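PDB 2XJ9: MIPZ from Caulobacter crescentus, which binds and probably hydrolyses ATP as a nucleoid-binding, dimerising P-loop ATPase and probably helps position the division plane by inhibiting division elsewhere. Local coordinates for residues E53-R56 with A57-N61; S157-S160 with L161-W164; E88-A91 with G92-A96. The protein carries 1 engineered substitution. All coordinates share one frame; numbering follows the deposited sequence.

Contact 1: E53-R56 with A57-N61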
ATOM      1  N   GLU A  53      12.437  -7.392 -14.813  1.00 29.13           N
ATOM      2  CA  GLU A  53      13.885  -7.566 -14.704  1.00 38.00           C
ATOM      3  C   GLU A  53      14.260  -8.921 -14.081  1.00 40.12           C
ATOM      4  O   GLU A  53      15.261  -9.518 -14.468  1.00 44.08           O
ATOM      5  CB  GLU A  53      14.526  -6.436 -13.913  1.00 32.15           C
ATOM      6  CG  GLU A  53      14.327  -5.089 -14.538  1.00 44.22           C
ATOM      7  CD  GLU A  53      14.833  -3.962 -13.669  1.00 63.87           C
ATOM      8  OE1 GLU A  53      15.227  -4.247 -12.497  1.00 58.59           O
ATOM      9  OE2 GLU A  53      14.826  -2.803 -14.169  1.00 55.52           O
ATOM     10  N   ASN A  54      13.458  -9.401 -13.127  1.00 31.41           N
ATOM     11  CA  ASN A  54      13.701 -10.697 -12.517  1.00 39.11           C
ATOM     12  C   ASN A  54      13.362 -11.828 -13.476  1.00 41.27           C
ATOM     13  O   ASN A  54      13.980 -12.888 -13.427  1.00 45.09           O
ATOM     14  CB  ASN A  54      12.898 -10.862 -11.215  1.00 48.96           C
ATOM     15  CG  ASN A  54      13.263  -9.830 -10.152  1.00 41.86           C
ATOM     16  OD1 ASN A  54      14.405  -9.382 -10.068  1.00 36.74           O
ATOM     17  ND2 ASN A  54      12.282  -9.452  -9.336  1.00 35.75           N
ATOM     18  N   ARG A  55      12.373 -11.602 -14.339  1.00 36.51           N
ATOM     19  CA  ARG A  55      11.953 -12.614 -15.302  1.00 33.25           C
ATOM     20  C   ARG A  55      13.049 -12.787 -16.322  1.00 41.01           C
ATOM     21  O   ARG A  55      13.513 -13.899 -16.591  1.00 42.86           O
ATOM     22  CB  ARG A  55      10.685 -12.169 -16.006  1.00 37.91           C
ATOM     23  CG  ARG A  55      10.026 -13.216 -16.899  1.00 36.37           C
ATOM     24  CD  ARG A  55       8.666 -12.696 -17.327  1.00 29.89           C
ATOM     25  NE  ARG A  55       7.903 -13.629 -18.133  1.00 33.15           N
ATOM     26  CZ  ARG A  55       6.934 -14.409 -17.670  1.00 33.97           C
ATOM     27  NH1 ARG A  55       6.615 -14.384 -16.400  1.00 39.40           N
ATOM     28  NH2 ARG A  55       6.284 -15.227 -18.480  1.00 43.41           N
ATOM     29  N   ARG A  56      13.436 -11.657 -16.897  1.00 42.29           N
ATOM     30  CA  ARG A  56      14.591 -11.539 -17.766  1.00 35.64           C
ATOM     31  C   ARG A  56      15.784 -12.310 -17.200  1.00 39.79           C
ATOM     32  O   ARG A  56      16.239 -13.273 -17.796  1.00 39.08           O
ATOM     33  CB  ARG A  56      14.923 -10.045 -17.923  1.00 43.67           C
ATOM     34  CG  ARG A  56      16.055  -9.689 -18.889  1.00 50.70           C
ATOM     35  CD  ARG A  56      15.826 -10.217 -20.309  1.00 46.08           C
ATOM     36  NE  ARG A  56      15.833 -11.676 -20.339  1.00 57.87           N
ATOM     37  CZ  ARG A  56      15.885 -12.406 -21.447  1.00 58.89           C
ATOM     38  NH1 ARG A  56      15.875 -13.738 -21.381  1.00 38.45           N
ATOM     39  NH2 ARG A  56      15.945 -11.798 -22.625  1.00 79.38           N
ATOM     40  N   ALA A  57      16.269 -11.898 -16.030  1.00 50.01           N
ATOM     41  CA  ALA A  57      17.434 -12.527 -15.407  1.00 41.76           C
ATOM     42  C   ALA A  57      17.257 -14.005 -15.117  1.00 39.74           C
ATOM     43  O   ALA A  57      18.222 -14.759 -15.187  1.00 41.29           O
ATOM     44  CB  ALA A  57      17.821 -11.799 -14.149  1.00 49.22           C
ATOM     45  N   TRP A  58      16.033 -14.417 -14.793  1.00 40.71           N
ATOM     46  CA  TRP A  58      15.754 -15.814 -14.460  1.00 41.38           C
ATOM     47  C   TRP A  58      15.671 -16.738 -15.692  1.00 52.93           C
ATOM     48  O   TRP A  58      16.405 -17.731 -15.783  1.00 52.92           O
ATOM     49  CB  TRP A  58      14.480 -15.926 -13.628  1.00 38.41           C
ATOM     50  CG  TRP A  58      14.229 -17.323 -13.138  1.00 44.58           C
ATOM     51  CD1 TRP A  58      14.656 -17.864 -11.966  1.00 45.30           C
ATOM     52  CD2 TRP A  58      13.503 -18.356 -13.814  1.00 48.65           C
ATOM     53  NE1 TRP A  58      14.240 -19.165 -11.861  1.00 39.81           N
ATOM     54  CE2 TRP A  58      13.534 -19.496 -12.984  1.00 46.72           C
ATOM     55  CE3 TRP A  58      12.830 -18.431 -15.035  1.00 51.52           C
ATOM     56  CZ2 TRP A  58      12.915 -20.692 -13.334  1.00 49.10           C
ATOM     57  CZ3 TRP A  58      12.216 -19.623 -15.384  1.00 54.89           C
ATOM     58  CH2 TRP A  58      12.259 -20.738 -14.532  1.00 45.61           C
ATOM     59  N   LEU A  59      14.777 -16.420 -16.630  1.00 51.16           N
ATOM     60  CA  LEU A  59      14.678 -17.160 -17.892  1.00 52.36           C
ATOM     61  C   LEU A  59      16.041 -17.315 -18.547  1.00 54.26           C
ATOM     62  O   LEU A  59      16.406 -18.387 -19.034  1.00 56.07           O
ATOM     63  CB  LEU A  59      13.758 -16.440 -18.874  1.00 45.05           C
ATOM     64  CG  LEU A  59      12.258 -16.490 -18.605  1.00 44.53           C
ATOM     65  CD1 LEU A  59      11.521 -15.523 -19.500  1.00 41.61           C
ATOM     66  CD2 LEU A  59      11.748 -17.891 -18.804  1.00 45.43           C
ATOM     67  N   ASP A  60      16.783 -16.222 -18.584  1.00 44.61           N
ATOM     68  CA  ASP A  60      18.153 -16.255 -19.049  1.00 54.06           C
ATOM     69  C   ASP A  60      18.963 -17.364 -18.354  1.00 62.74           C
ATOM     70  O   ASP A  60      19.413 -18.307 -18.998  1.00 63.18           O
ATOM     71  CB  ASP A  60      18.787 -14.885 -18.832  1.00 59.69           C
ATOM     72  CG  ASP A  60      20.242 -14.844 -19.233  1.00 68.35           C
ATOM     73  OD1 ASP A  60      20.975 -15.798 -18.890  1.00 69.31           O
ATOM     74  OD2 ASP A  60      20.648 -13.851 -19.879  1.00 74.27           O
ATOM     75  N   ASN A  61      19.142 -17.260 -17.039  1.00 61.08           N
ATOM     76  CA  ASN A  61      19.898 -18.264 -16.302  1.00 55.95           C
ATOM     77  C   ASN A  61      19.455 -19.714 -16.524  1.00 60.29           C
ATOM     78  O   ASN A  61      20.306 -20.583 -16.736  1.00 58.54           O
ATOM     79  CB  ASN A  61      19.906 -17.956 -14.813  1.00 55.18           C
ATOM     80  CG  ASN A  61      20.772 -18.915 -14.040  1.00 57.84           C
ATOM     81  OD1 ASN A  61      20.275 -19.807 -13.345  1.00 54.76           O
ATOM     82  ND2 ASN A  61      22.086 -18.753 -14.171  1.00 58.60           N
TER
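Arg-55 and Leu-59 run side by side and point the same way, one turn apart on helix 47-62, the connecting helix of the beta-alpha-beta unit formed with strands 36-40 and 70-72 in the P-loop NTPase fold. Followed outward, Leu-59 first meets backbone: its CB lies 3.4 Å from Arg-55 O, and CG stays nearly as close to that oxygen. Because CG is anti to the carbonyl carbon (chi1 -74°), the branch leans back over the preceding turn, and CD1 ends 3.8 Å from Arg-55 CG. CD2 lies in plane at the Trp-58 ring edge. The arginine chain is extended from CG to NE, which carries the guanidinium past the leucine to Asp-236, its salt-bridge partner, and to the carbonyl oxygens of Pro-67 and Gly-231. Leu-59 also touches Ile-64 and Leu-66.

Four i to i+4 bonds join the segments: Leu-59 N donates to Arg-55 O over 2.8 Å, Ala-57 N to Glu-53 O at 169°, the Trp-58 N to Asn-54 O bond being the most bent. Trp-58 meets the ring of Phe-230, while Asn-54, Ala-57 and Trp-58 pack on Pro-148 of the second subunit, so this helix takes part in the dimer interface. Arg-56, bent at chi2 and chi3, curls over the following turn without reaching the carboxylate of Asp-60: the guanidinium and carboxylate planes stand 75° apart, and Arg-56 NH1 remains 5.0 Å from Asp-60 OD2.

Contact 2: S157-S160 with L161-W164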
ATOM      1  N   SER A 157     -14.946  10.708  -3.355  1.00 42.33           N
ATOM      2  CA  SER A 157     -13.723  11.056  -2.652  1.00 38.56           C
ATOM      3  C   SER A 157     -12.487  11.081  -3.543  1.00 36.01           C
ATOM      4  O   SER A 157     -12.528  10.658  -4.696  1.00 38.67           O
ATOM      5  CB  SER A 157     -13.500  10.096  -1.485  1.00 38.03           C
ATOM      6  OG  SER A 157     -12.337  10.459  -0.776  1.00 36.63           O
ATOM      7  N   LEU A 158     -11.387  11.555  -2.971  1.00 33.43           N
ATOM      8  CA  LEU A 158     -10.165  11.900  -3.703  1.00 33.79           C
ATOM      9  C   LEU A 158      -9.880  11.150  -5.006  1.00 36.07           C
ATOM     10  O   LEU A 158      -9.562  11.769  -6.020  1.00 45.04           O
ATOM     11  CB  LEU A 158      -8.950  11.780  -2.778  1.00 38.21           C
ATOM     12  CG  LEU A 158      -8.242  13.068  -2.351  1.00 40.31           C
ATOM     13  CD1 LEU A 158      -9.210  14.232  -2.205  1.00 30.35           C
ATOM     14  CD2 LEU A 158      -7.484  12.828  -1.054  1.00 38.57           C
ATOM     15  N   TYR A 159      -9.953   9.825  -4.978  1.00 31.63           N
ATOM     16  CA  TYR A 159      -9.543   9.046  -6.133  1.00 27.65           C
ATOM     17  C   TYR A 159     -10.665   8.918  -7.147  1.00 38.72           C
ATOM     18  O   TYR A 159     -10.416   8.835  -8.354  1.00 38.68           O
ATOM     19  CB  TYR A 159      -9.058   7.664  -5.728  1.00 23.72           C
ATOM     20  CG  TYR A 159      -8.698   6.831  -6.917  1.00 27.69           C
ATOM     21  CD1 TYR A 159      -7.578   7.113  -7.659  1.00 33.35           C
ATOM     22  CD2 TYR A 159      -9.489   5.781  -7.314  1.00 28.58           C
ATOM     23  CE1 TYR A 159      -7.240   6.360  -8.762  1.00 31.26           C
ATOM     24  CE2 TYR A 159      -9.163   5.014  -8.422  1.00 28.39           C
ATOM     25  CZ  TYR A 159      -8.035   5.309  -9.145  1.00 31.87           C
ATOM     26  OH  TYR A 159      -7.694   4.556 -10.256  1.00 26.69           O
ATOM     27  N   SER A 160     -11.902   8.884  -6.661  1.00 36.35           N
ATOM     28  CA  SER A 160     -13.057   8.912  -7.553  1.00 35.19           C
ATOM     29  C   SER A 160     -12.902  10.084  -8.471  1.00 35.00           C
ATOM     30  O   SER A 160     -13.037   9.942  -9.675  1.00 40.23           O
ATOM     31  CB  SER A 160     -14.354   9.071  -6.775  1.00 40.72           C
ATOM     32  OG  SER A 160     -14.837   7.812  -6.366  1.00 41.19           O
ATOM     33  N   LEU A 161     -12.594  11.243  -7.890  1.00 34.77           N
ATOM     34  CA  LEU A 161     -12.403  12.474  -8.678  1.00 43.24           C
ATOM     35  C   LEU A 161     -11.259  12.353  -9.687  1.00 39.73           C
ATOM     36  O   LEU A 161     -11.373  12.811 -10.815  1.00 39.04           O
ATOM     37  CB  LEU A 161     -12.173  13.691  -7.778  1.00 40.70           C
ATOM     38  CG  LEU A 161     -13.209  13.925  -6.678  1.00 41.41           C
ATOM     39  CD1 LEU A 161     -12.789  15.076  -5.768  1.00 34.58           C
ATOM     40  CD2 LEU A 161     -14.580  14.162  -7.300  1.00 29.21           C
ATOM     41  N   THR A 162     -10.159  11.729  -9.286  1.00 33.05           N
ATOM     42  CA  THR A 162      -9.054  11.527 -10.211  1.00 36.42           C
ATOM     43  C   THR A 162      -9.491  10.828 -11.508  1.00 46.40           C
ATOM     44  O   THR A 162      -9.009  11.155 -12.588  1.00 50.38           O
ATOM     45  CB  THR A 162      -7.899  10.761  -9.549  1.00 40.59           C
ATOM     46  OG1 THR A 162      -7.226  11.633  -8.631  1.00 48.10           O
ATOM     47  CG2 THR A 162      -6.917  10.228 -10.600  1.00 24.32           C
ATOM     48  N   VAL A 163     -10.402   9.869 -11.410  1.00 40.39           N
ATOM     49  CA  VAL A 163     -10.843   9.153 -12.598  1.00 36.85           C
ATOM     50  C   VAL A 163     -11.917   9.955 -13.333  1.00 55.12           C
ATOM     51  O   VAL A 163     -12.013   9.915 -14.561  1.00 48.74           O
ATOM     52  CB  VAL A 163     -11.422   7.791 -12.230  1.00 33.94           C
ATOM     53  CG1 VAL A 163     -11.854   7.058 -13.478  1.00 33.81           C
ATOM     54  CG2 VAL A 163     -10.402   6.989 -11.475  1.00 35.37           C
ATOM     55  N   TRP A 164     -12.728  10.670 -12.559  1.00 51.73           N
ATOM     56  CA  TRP A 164     -13.804  11.480 -13.081  1.00 47.71           C
ATOM     57  C   TRP A 164     -13.236  12.610 -13.938  1.00 60.33           C
ATOM     58  O   TRP A 164     -13.895  13.090 -14.862  1.00 67.58           O
ATOM     59  CB  TRP A 164     -14.607  12.053 -11.910  1.00 60.31           C
ATOM     60  CG  TRP A 164     -16.083  12.110 -12.146  1.00 88.15           C
ATOM     61  CD1 TRP A 164     -16.988  11.105 -11.940  1.00 89.79           C
ATOM     62  CD2 TRP A 164     -16.831  13.234 -12.628  1.00 98.39           C
ATOM     63  NE1 TRP A 164     -18.254  11.534 -12.270  1.00 91.51           N
ATOM     64  CE2 TRP A 164     -18.186  12.837 -12.694  1.00108.85           C
ATOM     65  CE3 TRP A 164     -16.490  14.537 -13.014  1.00 87.35           C
ATOM     66  CZ2 TRP A 164     -19.199  13.700 -13.129  1.00114.38           C
ATOM     67  CZ3 TRP A 164     -17.497  15.393 -13.447  1.00101.63           C
ATOM     68  CH2 TRP A 164     -18.835  14.968 -13.500  1.00108.32           C
TER
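One face of the Tyr-159 ring receives the CG2 methyl of Val-163, a CH-pi contact in which this carbon lies 4.1 Å from the ring centroid and 27° off the normal. The methyl is displaced toward the phenol end: Val-163 CG2 is 3.7 Å from Tyr-159 CZ and about as near to CE2 and OH. Thr-162 reaches the ring obliquely, its CB 4.1 Å from Tyr-159 CD1. The poorly ordered Trp-164 ring leads away from residues 157-160. Two torsions set up the meeting. The tyrosine CG is anti to the backbone N (chi1 177°), which swings the ring forward along the helix, and the valine CG2 is anti to its own carbonyl carbon and turns back to meet it.

The spacing of four residues is that of one turn early in helix 158-168, which follows strand 155-156 of the small antiparallel hairpin in this P-loop ATPase. Here Leu-161 N donates to Ser-157 O over 3.2 Å at 161°, whereas the bond from Thr-162 N to Leu-158 O is weak. Ser-160 O accepts from Trp-164 N at 3.0 Å, in the carbonyl plane, and more weakly from Val-163 N.

Beyond the turn, Trp-181 of strand 180-186 touches both Tyr-159 and Val-163, placing the pair between the helix and the central sheet. The buried phenol hydroxyl is hydrogen-bonded to His-123 NE2 and Thr-131 OG1, so polar partners hold the ring at its far end. Ser-157 OG and Ser-160 OG bond to the carbonyl oxygens of Asp-141 and Leu-143, which fastens this end of the helix to the preceding chain.

Contact 3: E88-A91 with G92-A96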
ATOM      1  N   GLU A  88       9.956  16.884 -16.689  1.00 43.48           N
ATOM      2  CA  GLU A  88      10.867  15.879 -17.222  1.00 47.01           C
ATOM      3  C   GLU A  88      10.270  14.487 -17.133  1.00 46.71           C
ATOM      4  O   GLU A  88      10.500  13.649 -18.000  1.00 39.31           O
ATOM      5  CB  GLU A  88      12.215  15.913 -16.508  1.00 57.28           C
ATOM      6  CG  GLU A  88      13.134  17.034 -16.942  1.00 59.10           C
ATOM      7  CD  GLU A  88      14.496  16.952 -16.266  1.00 79.49           C
ATOM      8  OE1 GLU A  88      14.967  18.004 -15.775  1.00 79.76           O
ATOM      9  OE2 GLU A  88      15.093  15.842 -16.227  1.00 69.26           O
ATOM     10  N   GLN A  89       9.517  14.233 -16.068  1.00 53.04           N
ATOM     11  CA  GLN A  89       8.878  12.929 -15.896  1.00 46.87           C
ATOM     12  C   GLN A  89       7.857  12.727 -17.001  1.00 48.24           C
ATOM     13  O   GLN A  89       7.876  11.709 -17.696  1.00 46.80           O
ATOM     14  CB  GLN A  89       8.202  12.820 -14.532  1.00 45.23           C
ATOM     15  CG  GLN A  89       9.163  12.704 -13.372  1.00 42.49           C
ATOM     16  CD  GLN A  89       8.487  12.970 -12.061  1.00 40.98           C
ATOM     17  OE1 GLN A  89       7.300  12.677 -11.895  1.00 47.85           O
ATOM     18  NE2 GLN A  89       9.227  13.528 -11.119  1.00 36.19           N
ATOM     19  N   VAL A  90       6.979  13.717 -17.161  1.00 46.46           N
ATOM     20  CA  VAL A  90       5.998  13.731 -18.237  1.00 41.08           C
ATOM     21  C   VAL A  90       6.623  13.534 -19.611  1.00 42.36           C
ATOM     22  O   VAL A  90       6.091  12.792 -20.431  1.00 45.51           O
ATOM     23  CB  VAL A  90       5.267  15.045 -18.265  1.00 43.41           C
ATOM     24  CG1 VAL A  90       4.253  15.039 -19.401  1.00 38.95           C
ATOM     25  CG2 VAL A  90       4.618  15.293 -16.926  1.00 37.57           C
ATOM     26  N   ALA A  91       7.744  14.206 -19.865  1.00 41.59           N
ATOM     27  CA  ALA A  91       8.464  14.043 -21.126  1.00 42.83           C
ATOM     28  C   ALA A  91       8.859  12.593 -21.350  1.00 41.64           C
ATOM     29  O   ALA A  91       8.654  12.056 -22.435  1.00 37.80           O
ATOM     30  CB  ALA A  91       9.679  14.938 -21.167  1.00 45.80           C
ATOM     31  N   GLY A  92       9.422  11.971 -20.309  1.00 51.80           N
ATOM     32  CA  GLY A  92       9.754  10.547 -20.298  1.00 42.52           C
ATOM     33  C   GLY A  92       8.568   9.637 -20.574  1.00 44.41           C
ATOM     34  O   GLY A  92       8.659   8.726 -21.394  1.00 43.78           O
ATOM     35  N   PHE A  93       7.451   9.888 -19.895  1.00 37.97           N
ATOM     36  CA  PHE A  93       6.212   9.165 -20.171  1.00 46.23           C
ATOM     37  C   PHE A  93       5.916   9.217 -21.669  1.00 46.65           C
ATOM     38  O   PHE A  93       5.863   8.182 -22.332  1.00 40.05           O
ATOM     39  CB  PHE A  93       5.053   9.767 -19.367  1.00 45.12           C
ATOM     40  CG  PHE A  93       3.762   8.998 -19.470  1.00 35.31           C
ATOM     41  CD1 PHE A  93       3.749   7.688 -19.904  1.00 39.17           C
ATOM     42  CD2 PHE A  93       2.558   9.603 -19.146  1.00 44.43           C
ATOM     43  CE1 PHE A  93       2.561   6.989 -20.009  1.00 38.39           C
ATOM     44  CE2 PHE A  93       1.360   8.917 -19.252  1.00 43.39           C
ATOM     45  CZ  PHE A  93       1.365   7.607 -19.682  1.00 38.98           C
ATOM     46  N   GLU A  94       5.728  10.438 -22.173  1.00 49.92           N
ATOM     47  CA  GLU A  94       5.563  10.746 -23.592  1.00 40.16           C
ATOM     48  C   GLU A  94       6.303   9.783 -24.500  1.00 43.88           C
ATOM     49  O   GLU A  94       5.698   9.031 -25.264  1.00 40.74           O
ATOM     50  CB  GLU A  94       6.110  12.145 -23.845  1.00 59.06           C
ATOM     51  CG  GLU A  94       5.102  13.150 -24.343  1.00 64.76           C
ATOM     52  CD  GLU A  94       3.750  12.919 -23.745  1.00 64.61           C
ATOM     53  OE1 GLU A  94       3.330  11.739 -23.713  1.00 60.28           O
ATOM     54  OE2 GLU A  94       3.119  13.913 -23.316  1.00 69.06           O
ATOM     55  N   ALA A  95       7.627   9.846 -24.426  1.00 40.35           N
ATOM     56  CA  ALA A  95       8.510   8.941 -25.155  1.00 40.30           C
ATOM     57  C   ALA A  95       8.089   7.484 -25.046  1.00 44.67           C
ATOM     58  O   ALA A  95       7.982   6.791 -26.043  1.00 49.03           O
ATOM     59  CB  ALA A  95       9.926   9.099 -24.659  1.00 42.89           C
ATOM     60  N   ALA A  96       7.869   7.018 -23.824  1.00 51.46           N
ATOM     61  CA  ALA A  96       7.530   5.619 -23.605  1.00 51.85           C
ATOM     62  C   ALA A  96       6.135   5.258 -24.132  1.00 53.56           C
ATOM     63  O   ALA A  96       5.964   4.214 -24.749  1.00 53.29           O
ATOM     64  CB  ALA A  96       7.667   5.260 -22.128  1.00 41.44           C
TER
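Val-90 and Glu-94 meet in a local i to i+4 contact on helix 86-103, made chiefly through the backbone and lying against helix 117-124 in the P-loop NTPase fold. Four successive bonds give the evidence for an alpha-helix: the nitrogens of Gly-92, Phe-93, Glu-94 and Ala-95 each donate to the carbonyl four residues earlier, and every N-H...O angle is at least 166°. Phe-93 N to Gln-89 O is the shortest, at 2.9 Å, while Ala-95 N to Ala-91 O spans 3.1 Å.

Side chains add little across the turn. Glu-94 CB lies over the end of the previous turn, 3.5 Å from Val-90 O, and a bend at chi2 (35°) folds the remaining chain back so that CD is 4.1 Å from that same oxygen. This brings the carboxylate alongside the valine, with Glu-94 OE2 4.2 Å from Val-90 CG1. Phe-93 has its CB 3.4 Å from Val-90 O, but its CG is anti to the backbone N (chi1 -174°), and the ring projects away from the preceding turn. Val-90, Phe-93 and Glu-94 all touch Met-121 of helix 117-124, and Val-90 also meets Ala-117; these three residues contribute to the packing of the two helices.

Gly-92 has no side chain; Glu-88 forms a salt bridge with Arg-84. The Glu-94 carboxylate has a long, weak ion pair with Arg-125. The chemistry thus implies a turn held by main-chain bonds, with apolar packing on one face, Glu-88 paired to Arg-84 and Glu-94 only weakly drawn to Arg-125.

How the contacts relate
From the N terminus the order is contact 1 (53-61), contact 3 (88-96) and contact 2 (157-164). Each lies within one continuous run of residues, its bonds spanning about one helical turn, so none closes a long loop, and they stand in series, neither nesting nor crossing. Contact 1 belongs to the helix between strands 36-40 and 70-72, contact 3 to the helix before strand 106-110, and contact 2 to the helix before strand 180-186. Contacts 1 and 2 lie on opposite sides of the chain's centre, their centres about 37 Å apart; contact 3 is about 26 and 23 Å from them, centre to centre. Contacts 1 and 2 both reach the second subunit, whereas contact 3 touches no other chain of the assembly.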